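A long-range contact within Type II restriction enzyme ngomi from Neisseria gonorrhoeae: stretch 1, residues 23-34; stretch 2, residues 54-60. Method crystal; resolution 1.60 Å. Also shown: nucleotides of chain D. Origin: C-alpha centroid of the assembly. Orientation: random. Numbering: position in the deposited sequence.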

# COMPACT_ATOMS: atom_id res chain seq x y z
N ALA I 23 27.92 19.75 19.77
CA ALA I 23 29.09 20.54 20.17
C ALA I 23 29.87 20.87 18.91
O ALA I 23 29.42 20.57 17.80
CB ALA I 23 29.96 19.75 21.13
N THR I 24 31.03 21.50 19.07
CA THR I 24 31.85 21.90 17.92
C THR I 24 33.23 21.28 18.09
O THR I 24 33.76 21.28 19.21
CB THR I 24 31.99 23.45 17.88
OG1 THR I 24 30.69 24.06 17.85
CG2 THR I 24 32.78 23.89 16.68
N ASN I 25 33.81 20.73 17.02
CA ASN I 25 35.15 20.16 17.20
C ASN I 25 36.22 21.24 16.98
O ASN I 25 35.90 22.40 16.69
CB ASN I 25 35.40 18.93 16.30
CG ASN I 25 35.50 19.25 14.82
OD1 ASN I 25 35.60 20.39 14.40
ND2 ASN I 25 35.48 18.19 14.01
N ASN I 26 37.49 20.86 17.11
CA ASN I 26 38.56 21.85 16.96
C ASN I 26 38.84 22.34 15.54
O ASN I 26 39.80 23.10 15.33
CB ASN I 26 39.84 21.34 17.64
CG ASN I 26 40.42 20.12 16.98
OD1 ASN I 26 40.07 19.75 15.86
ND2 ASN I 26 41.35 19.47 17.68
N ARG I 27 38.03 21.91 14.57
CA ARG I 27 38.16 22.37 13.18
C ARG I 27 36.91 23.19 12.83
O ARG I 27 36.67 23.54 11.68
CB ARG I 27 38.30 21.19 12.22
CG ARG I 27 39.59 20.44 12.42
CD ARG I 27 39.77 19.30 11.42
NE ARG I 27 40.92 18.50 11.84
CZ ARG I 27 42.19 18.79 11.57
NH1 ARG I 27 42.50 19.87 10.85
NH2 ARG I 27 43.15 18.03 12.06
N GLY I 28 36.12 23.49 13.86
CA GLY I 28 34.94 24.31 13.67
C GLY I 28 33.67 23.63 13.17
O GLY I 28 32.68 24.31 12.91
N VAL I 29 33.69 22.31 13.04
CA VAL I 29 32.51 21.58 12.55
C VAL I 29 31.55 21.21 13.68
O VAL I 29 31.95 20.55 14.65
CB VAL I 29 32.91 20.26 11.86
CG1 VAL I 29 31.67 19.64 11.21
CG2 VAL I 29 34.01 20.50 10.80
N VAL I 30 30.29 21.62 13.56
CA VAL I 30 29.29 21.29 14.58
C VAL I 30 28.89 19.83 14.37
O VAL I 30 28.81 19.35 13.23
CB VAL I 30 28.11 22.27 14.50
CG1 VAL I 30 26.99 21.87 15.47
CG2 VAL I 30 28.63 23.66 14.87
N SER I 31 28.67 19.12 15.47
CA SER I 31 28.42 17.68 15.44
C SER I 31 27.22 17.11 14.71
O SER I 31 27.13 15.89 14.57
CB SER I 31 28.45 17.12 16.86
OG SER I 31 27.43 17.72 17.62
N ASN I 32 26.29 17.95 14.26
CA ASN I 32 25.18 17.39 13.48
C ASN I 32 25.34 17.84 12.02
O ASN I 32 24.46 17.61 11.19
CB ASN I 32 23.80 17.78 14.06
CG ASN I 32 23.57 19.26 14.09
OD1 ASN I 32 24.51 20.05 14.20
ND2 ASN I 32 22.30 19.66 14.00
N ALA I 33 26.48 18.48 11.72
CA ALA I 33 26.74 18.93 10.35
C ALA I 33 27.48 17.89 9.52
O ALA I 33 28.08 16.96 10.04
CB ALA I 33 27.59 20.22 10.37
N ASP I 34 27.42 18.06 8.20
CA ASP I 34 28.14 17.22 7.26
C ASP I 34 29.21 18.21 6.80
O ASP I 34 28.92 19.10 6.01
CB ASP I 34 27.22 16.83 6.09
CG ASP I 34 27.96 16.14 4.95
OD1 ASP I 34 29.21 16.01 5.04
OD2 ASP I 34 27.31 15.75 3.96
N GLU I 54 28.85 26.18 23.45
CA GLU I 54 30.19 26.77 23.59
C GLU I 54 31.29 25.73 23.68
O GLU I 54 32.47 26.00 23.43
CB GLU I 54 30.24 27.67 24.85
CG GLU I 54 29.36 28.91 24.74
CD GLU I 54 29.40 29.79 25.98
OE1 GLU I 54 30.22 29.53 26.90
OE2 GLU I 54 28.60 30.76 26.03
N THR I 55 30.90 24.51 24.01
CA THR I 55 31.85 23.43 24.17
C THR I 55 32.56 22.98 22.90
O THR I 55 31.96 22.88 21.82
CB THR I 55 31.17 22.21 24.79
OG1 THR I 55 30.63 22.57 26.07
CG2 THR I 55 32.16 21.05 24.95
N VAL I 56 33.87 22.75 23.03
CA VAL I 56 34.65 22.26 21.91
C VAL I 56 35.04 20.85 22.30
O VAL I 56 35.64 20.63 23.36
CB VAL I 56 35.96 23.06 21.67
CG1 VAL I 56 36.81 22.32 20.62
CG2 VAL I 56 35.62 24.47 21.17
N SER I 57 34.66 19.89 21.47
CA SER I 57 35.01 18.51 21.74
C SER I 57 34.91 17.72 20.44
O SER I 57 34.27 18.16 19.47
CB SER I 57 34.06 17.91 22.79
OG SER I 57 32.74 17.87 22.28
N GLU I 58 35.57 16.57 20.40
CA GLU I 58 35.53 15.73 19.22
C GLU I 58 34.13 15.18 19.03
O GLU I 58 33.40 14.95 20.00
CB GLU I 58 36.53 14.57 19.34
CG GLU I 58 37.97 14.97 19.03
CD GLU I 58 38.18 15.36 17.56
OE1 GLU I 58 38.13 14.47 16.68
OE2 GLU I 58 38.40 16.56 17.28
N ARG I 59 33.74 15.03 17.77
CA ARG I 59 32.44 14.50 17.39
C ARG I 59 32.30 13.11 18.03
O ARG I 59 33.20 12.28 17.95
CB ARG I 59 32.37 14.38 15.86
CG ARG I 59 30.99 14.19 15.28
CD ARG I 59 31.11 13.92 13.78
NE ARG I 59 29.83 14.02 13.12
CZ ARG I 59 29.45 15.05 12.37
NH1 ARG I 59 30.27 16.09 12.16
NH2 ARG I 59 28.24 15.05 11.83
N LEU I 60 31.16 12.86 18.67
CA LEU I 60 30.98 11.55 19.29
C LEU I 60 30.72 10.50 18.22
O LEU I 60 30.29 10.81 17.11
CB LEU I 60 29.77 11.56 20.23
CG LEU I 60 29.74 12.58 21.36
CD1 LEU I 60 28.50 12.35 22.24
CD2 LEU I 60 31.00 12.45 22.16
P DG D 3 26.67 11.50 12.11
OP1 DG D 3 27.47 12.38 12.99
OP2 DG D 3 25.94 12.10 10.95
O5' DG D 3 27.59 10.37 11.50
C5' DG D 3 28.72 9.85 12.20
C4' DG D 3 29.94 9.90 11.31
O4' DG D 3 29.79 8.99 10.20
C3' DG D 3 30.21 11.27 10.69
O3' DG D 3 31.63 11.47 10.68
C2' DG D 3 29.57 11.18 9.31
C1' DG D 3 29.62 9.69 8.98
N9 DG D 3 28.39 9.21 8.35
C8 DG D 3 27.12 9.69 8.54
N7 DG D 3 26.21 9.06 7.83
C5 DG D 3 26.93 8.09 7.15
C6 DG D 3 26.50 7.09 6.23
O6 DG D 3 25.35 6.84 5.87
N1 DG D 3 27.56 6.34 5.75
C2 DG D 3 28.89 6.50 6.13
N2 DG D 3 29.79 5.68 5.57
N3 DG D 3 29.30 7.41 7.00
C4 DG D 3 28.28 8.17 7.46
P DC D 5 36.63 11.14 4.77
OP1 DC D 5 37.85 10.32 4.77
OP2 DC D 5 36.70 12.57 5.11
O5' DC D 5 35.95 11.08 3.34
C5' DC D 5 35.79 9.84 2.66
C4' DC D 5 35.06 10.07 1.36
O4' DC D 5 33.65 10.28 1.60
C3' DC D 5 35.54 11.29 0.57
O3' DC D 5 35.70 10.92 -0.80
C2' DC D 5 34.39 12.27 0.67
C1' DC D 5 33.21 11.33 0.75
N1 DC D 5 31.97 11.88 1.32
C2 DC D 5 30.73 11.41 0.81
O2 DC D 5 30.73 10.57 -0.09
N3 DC D 5 29.58 11.89 1.34
C4 DC D 5 29.63 12.79 2.34
N4 DC D 5 28.46 13.24 2.84
C5 DC D 5 30.87 13.28 2.86
C6 DC D 5 32.00 12.80 2.32
O HOH W 1 30.16 24.50 20.46
O HOH W 2 35.64 15.67 15.61

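The two stretches meet through a short piece of paired backbone and one long arginine. Thr 24 and Val 56 form a single beta bridge. Thr 24 N donates to Thr 55 O at 3.2 Å, and Ser 57 N donates to Thr 24 O at 2.8 Å. Val 56 CA also lies 3.0 Å from Thr 24 O, a CA-H...O contact.

Arg 59 is the largest contributor to the contact. Its chi1, chi2 and chi3 are all t, so the chain is extended. Its CA-to-CB bond points sideways, yet this extension carries the guanidinium to the first stretch. Arg 59 NH2 donates to Ala 33 O at 2.6 Å, and Arg 59 NH1 makes a weak hydrogen bond to Ala 33 O at 3.2 Å. Arg 59 NE and NH2 also donate to OP1 of DG3, at 2.9 and 3.0 Å. Ala 33 O and the phosphate oxygen both lie at the guanidinium edge, near its plane, where the N-H groups point. Ser 31 O sits over one face. Ser 31 O is 3.1 Å from Arg 59 NH2, but the angle is too poor for a hydrogen bond.

Asn 25 has chi1 p. Asn 25 OD1 turns back to its own stretch, accepting from Arg 27 N at 2.9 Å inside the type I turn and from Val 29 N at 3.0 Å just after it. Asn 25 ND2 donates to the O of water 2 at 3.0 Å. Arg 59 N donates to the same water, which in turn bonds weakly to Glu 58 OE1.

Ser 31 is also p, and Ser 31 OG accepts from Ala 23 N at 3.0 Å. Thr 24 is m; a second water links its OG1 to Thr 55 O. Val 56 is t, and Val 56 CG1 packs 3.9 Å from Asn 26 N. The CA-to-CB bond of Ser 57 points away; chi1 is p, and Ser 57 OG lies 3.5 Å from Ala 23 CB.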